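Local atomic coordinates of ATP-dependent helicase FUN30 (Saccharomyces cerevisiae S288c, PDB entry 5GN1), a protein that uses ATP hydrolysis to remodel nucleosomes, supporting heterochromatin organization and the DNA end resection that begins repair of double-strand breaks. Residues L193-I197 with I198-Q202; D293-R297 with V298-K302. All blocks are in the same frame, centred on the assembly; numbering follows the deposited sequence.

Contact 1. Residues L193-I197 with I198-Q202; sequences LLKTI and IVDKQ
K195 and D200 pair five residues apart where helix 185-200, part of the RecA-like C-terminal lobe, widens into pi-type turns. The widening is written in the backbone: K195 O receives both V199 N (2.9 Å) and D200 N (3.2 Å), so the regular four-residue bond and the five-residue one share a single oxygen, and K201 N then bonds to T196 O with the longer spacing. D200 can be followed atom by atom. Its CB rests against T196 O at 3.3 Å. With CG anti to the carbonyl carbon (chi1 -60°), the carboxylate turns back along the helix toward the preceding turn. There OD1 forms a salt bridge with K195 NZ at 3.1 Å, weak as a hydrogen bond, while OD2 accepts from a water 3.3 Å away. That same water lies 2.7 Å from T196 OG1, tying the threonine to the acid indirectly. The lysine reaches its partner by a bend at its last torsion (chi4 -66°), and on the way its CG brushes V199 CG2 at 3.9 Å. T196 and K201 run alongside each other, methyl against the lysine CE. This polar flank contrasts with the one carrying L194, I197 and I198, which packs on the parallel sheet, touching V205 of strand 205-209 and I256 of strand 256-260. Q202 leaves helical geometry with a positive phi, and its side chain folds back: NE2 donates to V199 O at 2.8 Å, with that oxygen lying almost exactly in the glutamine amide plane.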
ATOM      1  N   LEU A 193      -2.531  -0.771 -17.390  1.00 25.17           N
ATOM      2  CA  LEU A 193      -3.960  -0.495 -17.304  1.00 20.33           C
ATOM      3  C   LEU A 193      -4.263   0.997 -17.439  1.00 24.38           C
ATOM      4  O   LEU A 193      -5.234   1.378 -18.108  1.00 21.70           O
ATOM      5  CB  LEU A 193      -4.510  -1.040 -15.994  1.00 18.44           C
ATOM      6  CG  LEU A 193      -6.032  -1.021 -15.886  1.00 26.50           C
ATOM      7  CD1 LEU A 193      -6.677  -1.689 -17.107  1.00 32.60           C
ATOM      8  CD2 LEU A 193      -6.487  -1.684 -14.603  1.00 28.09           C
ATOM      9  N   LEU A 194      -3.446   1.860 -16.819  1.00 20.40           N
ATOM     10  CA  LEU A 194      -3.681   3.300 -16.914  1.00 21.51           C
ATOM     11  C   LEU A 194      -3.531   3.801 -18.352  1.00 22.17           C
ATOM     12  O   LEU A 194      -4.283   4.681 -18.791  1.00 21.53           O
ATOM     13  CB  LEU A 194      -2.731   4.052 -15.981  1.00 23.28           C
ATOM     14  CG  LEU A 194      -3.007   3.894 -14.475  1.00 19.88           C
ATOM     15  CD1 LEU A 194      -2.027   4.722 -13.687  1.00 19.88           C
ATOM     16  CD2 LEU A 194      -4.442   4.264 -14.123  1.00 20.68           C
ATOM     17  N   LYS A 195      -2.560   3.263 -19.098  1.00 22.10           N
ATOM     18  CA  LYS A 195      -2.406   3.667 -20.491  1.00 23.68           C
ATOM     19  C   LYS A 195      -3.649   3.324 -21.310  1.00 22.90           C
ATOM     20  O   LYS A 195      -4.121   4.139 -22.112  1.00 22.20           O
ATOM     21  CB  LYS A 195      -1.159   3.025 -21.103  1.00 26.53           C
ATOM     22  CG  LYS A 195      -0.828   3.643 -22.462  1.00 29.93           C
ATOM     23  CD  LYS A 195       0.074   2.788 -23.324  1.00 47.05           C
ATOM     24  CE  LYS A 195      -0.069   3.178 -24.801  1.00 50.34           C
ATOM     25  NZ  LYS A 195      -1.426   2.862 -25.354  1.00 49.98           N
ATOM     26  N   THR A 196      -4.203   2.130 -21.115  1.00 19.96           N
ATOM     27  CA  THR A 196      -5.447   1.776 -21.789  1.00 24.47           C
ATOM     28  C   THR A 196      -6.567   2.754 -21.443  1.00 23.47           C
ATOM     29  O   THR A 196      -7.242   3.275 -22.334  1.00 24.18           O
ATOM     30  CB  THR A 196      -5.855   0.352 -21.417  1.00 28.01           C
ATOM     31  OG1 THR A 196      -4.854  -0.565 -21.878  1.00 27.87           O
ATOM     32  CG2 THR A 196      -7.189   0.013 -22.047  1.00 28.54           C
ATOM     33  N   ILE A 197      -6.778   3.011 -20.147  1.00 22.18           N
ATOM     34  CA  ILE A 197      -7.912   3.828 -19.709  1.00 21.44           C
ATOM     35  C   ILE A 197      -7.750   5.266 -20.174  1.00 19.95           C
ATOM     36  O   ILE A 197      -8.691   5.892 -20.686  1.00 24.10           O
ATOM     37  CB  ILE A 197      -8.047   3.766 -18.172  1.00 23.25           C
ATOM     38  CG1 ILE A 197      -8.463   2.375 -17.704  1.00 28.36           C
ATOM     39  CG2 ILE A 197      -9.010   4.849 -17.652  1.00 20.09           C
ATOM     40  CD1 ILE A 197      -8.336   2.210 -16.193  1.00 23.92           C
ATOM     41  N   ILE A 198      -6.562   5.824 -19.981  1.00 19.31           N
ATOM     42  CA  ILE A 198      -6.368   7.263 -20.116  1.00 20.64           C
ATOM     43  C   ILE A 198      -5.978   7.645 -21.539  1.00 25.93           C
ATOM     44  O   ILE A 198      -6.513   8.604 -22.097  1.00 29.57           O
ATOM     45  CB  ILE A 198      -5.330   7.755 -19.087  1.00 24.26           C
ATOM     46  CG1 ILE A 198      -5.833   7.491 -17.666  1.00 19.08           C
ATOM     47  CG2 ILE A 198      -5.066   9.250 -19.257  1.00 24.26           C
ATOM     48  CD1 ILE A 198      -4.772   7.699 -16.602  1.00 22.92           C
ATOM     49  N   VAL A 199      -5.063   6.903 -22.159  1.00 25.90           N
ATOM     50  CA  VAL A 199      -4.624   7.249 -23.506  1.00 28.81           C
ATOM     51  C   VAL A 199      -5.558   6.651 -24.552  1.00 29.71           C
ATOM     52  O   VAL A 199      -6.040   7.359 -25.439  1.00 30.17           O
ATOM     53  CB  VAL A 199      -3.166   6.803 -23.727  1.00 27.96           C
ATOM     54  CG1 VAL A 199      -2.639   7.332 -25.059  1.00 31.31           C
ATOM     55  CG2 VAL A 199      -2.288   7.295 -22.591  1.00 29.32           C
ATOM     56  N   ASP A 200      -5.856   5.353 -24.451  1.00 28.94           N
ATOM     57  CA  ASP A 200      -6.649   4.698 -25.491  1.00 29.10           C
ATOM     58  C   ASP A 200      -8.149   4.958 -25.331  1.00 31.91           C
ATOM     59  O   ASP A 200      -8.839   5.247 -26.313  1.00 34.89           O
ATOM     60  CB  ASP A 200      -6.359   3.198 -25.498  1.00 30.44           C
ATOM     61  CG  ASP A 200      -4.899   2.887 -25.780  1.00 40.72           C
ATOM     62  OD1 ASP A 200      -4.188   3.771 -26.305  1.00 41.66           O
ATOM     63  OD2 ASP A 200      -4.461   1.753 -25.485  1.00 43.67           O
ATOM     64  N   LYS A 201      -8.678   4.862 -24.112  1.00 28.78           N
ATOM     65  CA  LYS A 201     -10.099   5.077 -23.877  1.00 27.19           C
ATOM     66  C   LYS A 201     -10.448   6.526 -23.577  1.00 24.26           C
ATOM     67  O   LYS A 201     -11.623   6.881 -23.653  1.00 26.84           O
ATOM     68  CB  LYS A 201     -10.595   4.188 -22.721  1.00 29.35           C
ATOM     69  CG  LYS A 201     -10.591   2.706 -23.015  1.00 34.24           C
ATOM     70  CD  LYS A 201     -11.139   1.913 -21.830  1.00 39.52           C
ATOM     71  CE  LYS A 201     -11.160   0.418 -22.126  1.00 44.15           C
ATOM     72  NZ  LYS A 201     -11.727  -0.358 -20.991  1.00 44.30           N
ATOM     73  N   GLN A 202      -9.487   7.353 -23.240  1.00 25.95           N
ATOM     74  CA  GLN A 202      -9.728   8.741 -22.866  1.00 25.66           C
ATOM     75  C   GLN A 202     -10.746   8.868 -21.740  1.00 27.43           C
ATOM     76  O   GLN A 202     -11.602   9.682 -21.771  1.00 21.70           O
ATOM     77  CB  GLN A 202     -10.151   9.604 -24.050  1.00 31.68           C
ATOM     78  CG  GLN A 202      -9.210   9.588 -25.203  1.00 37.33           C
ATOM     79  CD  GLN A 202      -8.049  10.484 -24.948  1.00 47.67           C
ATOM     80  OE1 GLN A 202      -8.220  11.656 -24.734  1.00 53.40           O
ATOM     81  NE2 GLN A 202      -6.876   9.943 -24.965  1.00 38.18           N
TER
HETATM   82  O   HOH W   1      -4.445  -1.347 -24.441  1.00 47.29           O

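Contact 2. Residues D293-R297 with V298-K302; sequences DRAHR and VGQTK
Q300 NE2 is held by two carbonyl oxygens, A295 O at 2.9 Å and A273 O from the loop before strand 275-278. This is the DRAHRVGQ sequence, helicase motif VI of the SNF2 family, whose arginines in relatives serve as arginine fingers toward ATP; R294 and R297 probably correspond to them. The bond to A295 is nearly straight, and the acceptor lies in the plane of the glutamine amide, yet NE2 sits 43° out of the alanine carbonyl plane. The other end of the amide is used as well: OE1 accepts K302 N at 2.9 Å, in the carbonyl plane and on a lone pair. Bonds at both ends thus fix the rotation of this buried group. Its first torsion, with CG opposite the backbone N (chi1 173°), and a bend at chi2 bring the amide back over A295. With an alanine here the amide is absent, and A295 O, A273 O and K302 N would probably lose this partner, leaving the two sides of the loop less firmly joined. A type II beta turn runs from R297 to Q300, closed by Q300 N donating to R297 O at 3.0 Å; G299 takes the positive phi of its third position, where a side chain would collide with the preceding carbonyl. A water links H296 ND1 (3.1 Å) with K302 O. R297 bends at chi3, so that NH1 donates to D293 O at 3.0 Å, the oxygen lying close to the guanidinium plane.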
ATOM      1  N   ASP A 293     -18.752   1.567  -5.871  1.00 23.41           N
ATOM      2  CA  ASP A 293     -20.000   2.309  -5.996  1.00 24.19           C
ATOM      3  C   ASP A 293     -19.835   3.823  -5.846  1.00 23.11           C
ATOM      4  O   ASP A 293     -20.839   4.537  -5.913  1.00 24.73           O
ATOM      5  CB  ASP A 293     -21.025   1.804  -4.976  1.00 25.87           C
ATOM      6  CG  ASP A 293     -21.540   0.404  -5.303  1.00 33.44           C
ATOM      7  OD1 ASP A 293     -21.277  -0.110  -6.419  1.00 34.26           O
ATOM      8  OD2 ASP A 293     -22.234  -0.178  -4.440  1.00 42.02           O
ATOM      9  N   ARG A 294     -18.621   4.347  -5.623  1.00 24.65           N
ATOM     10  CA  ARG A 294     -18.432   5.791  -5.789  1.00 20.97           C
ATOM     11  C   ARG A 294     -18.617   6.187  -7.248  1.00 18.32           C
ATOM     12  O   ARG A 294     -19.073   7.295  -7.539  1.00 20.72           O
ATOM     13  CB  ARG A 294     -17.044   6.238  -5.295  1.00 19.76           C
ATOM     14  CG  ARG A 294     -16.729   5.959  -3.812  1.00 23.86           C
ATOM     15  CD  ARG A 294     -17.879   6.358  -2.896  1.00 25.15           C
ATOM     16  NE  ARG A 294     -18.770   5.228  -2.633  1.00 25.78           N
ATOM     17  CZ  ARG A 294     -20.014   5.346  -2.190  1.00 29.74           C
ATOM     18  NH1 ARG A 294     -20.532   6.556  -1.993  1.00 29.27           N
ATOM     19  NH2 ARG A 294     -20.743   4.257  -1.965  1.00 28.26           N
ATOM     20  N   ALA A 295     -18.297   5.281  -8.168  1.00 17.93           N
ATOM     21  CA  ALA A 295     -18.485   5.445  -9.601  1.00 18.49           C
ATOM     22  C   ALA A 295     -19.767   4.794 -10.101  1.00 22.50           C
ATOM     23  O   ALA A 295     -20.477   5.377 -10.932  1.00 19.69           O
ATOM     24  CB  ALA A 295     -17.290   4.847 -10.356  1.00 17.56           C
ATOM     25  N   HIS A 296     -20.082   3.598  -9.598  1.00 19.51           N
ATOM     26  CA  HIS A 296     -21.244   2.829 -10.050  1.00 25.29           C
ATOM     27  C   HIS A 296     -22.412   3.186  -9.145  1.00 29.16           C
ATOM     28  O   HIS A 296     -22.670   2.527  -8.135  1.00 30.16           O
ATOM     29  CB  HIS A 296     -20.955   1.332 -10.043  1.00 24.12           C
ATOM     30  CG  HIS A 296     -22.167   0.488 -10.297  1.00 30.66           C
ATOM     31  ND1 HIS A 296     -22.780   0.419 -11.532  1.00 31.22           N
ATOM     32  CD2 HIS A 296     -22.906  -0.285  -9.464  1.00 33.25           C
ATOM     33  CE1 HIS A 296     -23.835  -0.373 -11.451  1.00 34.09           C
ATOM     34  NE2 HIS A 296     -23.936  -0.808 -10.207  1.00 35.38           N
ATOM     35  N   ARG A 297     -23.120   4.253  -9.507  1.00 25.42           N
ATOM     36  CA  ARG A 297     -24.216   4.760  -8.696  1.00 26.77           C
ATOM     37  C   ARG A 297     -25.100   5.628  -9.580  1.00 24.87           C
ATOM     38  O   ARG A 297     -24.770   5.925 -10.731  1.00 22.53           O
ATOM     39  CB  ARG A 297     -23.701   5.545  -7.482  1.00 23.94           C
ATOM     40  CG  ARG A 297     -22.897   6.794  -7.876  1.00 24.36           C
ATOM     41  CD  ARG A 297     -22.275   7.504  -6.688  1.00 26.03           C
ATOM     42  NE  ARG A 297     -23.262   7.906  -5.689  1.00 27.62           N
ATOM     43  CZ  ARG A 297     -23.474   7.257  -4.545  1.00 34.73           C
ATOM     44  NH1 ARG A 297     -22.772   6.165  -4.252  1.00 30.94           N
ATOM     45  NH2 ARG A 297     -24.398   7.693  -3.699  1.00 43.41           N
ATOM     46  N   VAL A 298     -26.233   6.038  -9.011  1.00 34.81           N
ATOM     47  CA  VAL A 298     -27.203   6.844  -9.745  1.00 39.48           C
ATOM     48  C   VAL A 298     -26.532   8.108 -10.257  1.00 31.87           C
ATOM     49  O   VAL A 298     -25.819   8.800  -9.521  1.00 32.28           O
ATOM     50  CB  VAL A 298     -28.411   7.157  -8.850  1.00 39.18           C
ATOM     51  CG1 VAL A 298     -29.417   8.024  -9.589  1.00 38.40           C
ATOM     52  CG2 VAL A 298     -29.063   5.861  -8.378  1.00 40.41           C
ATOM     53  N   GLY A 299     -26.742   8.404 -11.535  1.00 31.48           N
ATOM     54  CA  GLY A 299     -26.076   9.498 -12.207  1.00 29.58           C
ATOM     55  C   GLY A 299     -25.016   9.046 -13.183  1.00 28.64           C
ATOM     56  O   GLY A 299     -24.665   9.804 -14.100  1.00 23.49           O
ATOM     57  N   GLN A 300     -24.496   7.833 -13.006  1.00 26.04           N
ATOM     58  CA  GLN A 300     -23.505   7.277 -13.913  1.00 24.98           C
ATOM     59  C   GLN A 300     -24.156   6.951 -15.249  1.00 26.76           C
ATOM     60  O   GLN A 300     -25.214   6.320 -15.296  1.00 26.76           O
ATOM     61  CB  GLN A 300     -22.883   6.017 -13.305  1.00 22.61           C
ATOM     62  CG  GLN A 300     -21.963   5.281 -14.235  1.00 22.85           C
ATOM     63  CD  GLN A 300     -20.710   6.083 -14.587  1.00 25.78           C
ATOM     64  OE1 GLN A 300     -20.577   6.564 -15.706  1.00 22.73           O
ATOM     65  NE2 GLN A 300     -19.773   6.205 -13.630  1.00 21.49           N
ATOM     66  N   THR A 301     -23.528   7.380 -16.336  1.00 23.24           N
ATOM     67  CA  THR A 301     -24.080   7.157 -17.662  1.00 28.94           C
ATOM     68  C   THR A 301     -23.340   6.092 -18.454  1.00 27.94           C
ATOM     69  O   THR A 301     -23.810   5.707 -19.525  1.00 28.55           O
ATOM     70  CB  THR A 301     -24.083   8.459 -18.479  1.00 26.46           C
ATOM     71  OG1 THR A 301     -22.736   8.867 -18.732  1.00 28.03           O
ATOM     72  CG2 THR A 301     -24.804   9.568 -17.728  1.00 29.73           C
ATOM     73  N   LYS A 302     -22.201   5.616 -17.977  1.00 21.39           N
ATOM     74  CA  LYS A 302     -21.441   4.613 -18.698  1.00 23.99           C
ATOM     75  C   LYS A 302     -21.344   3.343 -17.865  1.00 27.52           C
ATOM     76  O   LYS A 302     -21.573   3.357 -16.652  1.00 22.50           O
ATOM     77  CB  LYS A 302     -20.046   5.142 -19.039  1.00 27.04           C
ATOM     78  CG  LYS A 302     -20.074   6.441 -19.822  1.00 25.51           C
ATOM     79  CD  LYS A 302     -18.666   6.919 -20.122  1.00 28.76           C
ATOM     80  CE  LYS A 302     -18.670   8.252 -20.873  1.00 34.34           C
ATOM     81  NZ  LYS A 302     -17.280   8.721 -21.108  1.00 40.50           N
TER
HETATM   82  O   HOH W   2     -22.294   1.619 -14.317  1.00 31.95           O

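Overall arrangement
The two contacts sit about 19 Å apart between centres, and their nearest atoms, about 6 Å apart, do not touch, but both bear on strand 205-209 of the RecA-like parallel sheet: contact 1 through L194 and I197 on V205, contact 2 through R294 and A295 on L206. Each is partly buried. In contact 1 helical backbone bonds, some at the wider pi spacing, do most of the work, with a charged pair and a water on the exposed flank and aliphatic groups facing the sheet. Contact 2 contains no helix or strand of its own; side-chain amide and guanidinium groups bonded to backbone atoms give the motif VI loop its shape, with a buried glutamine at its heart.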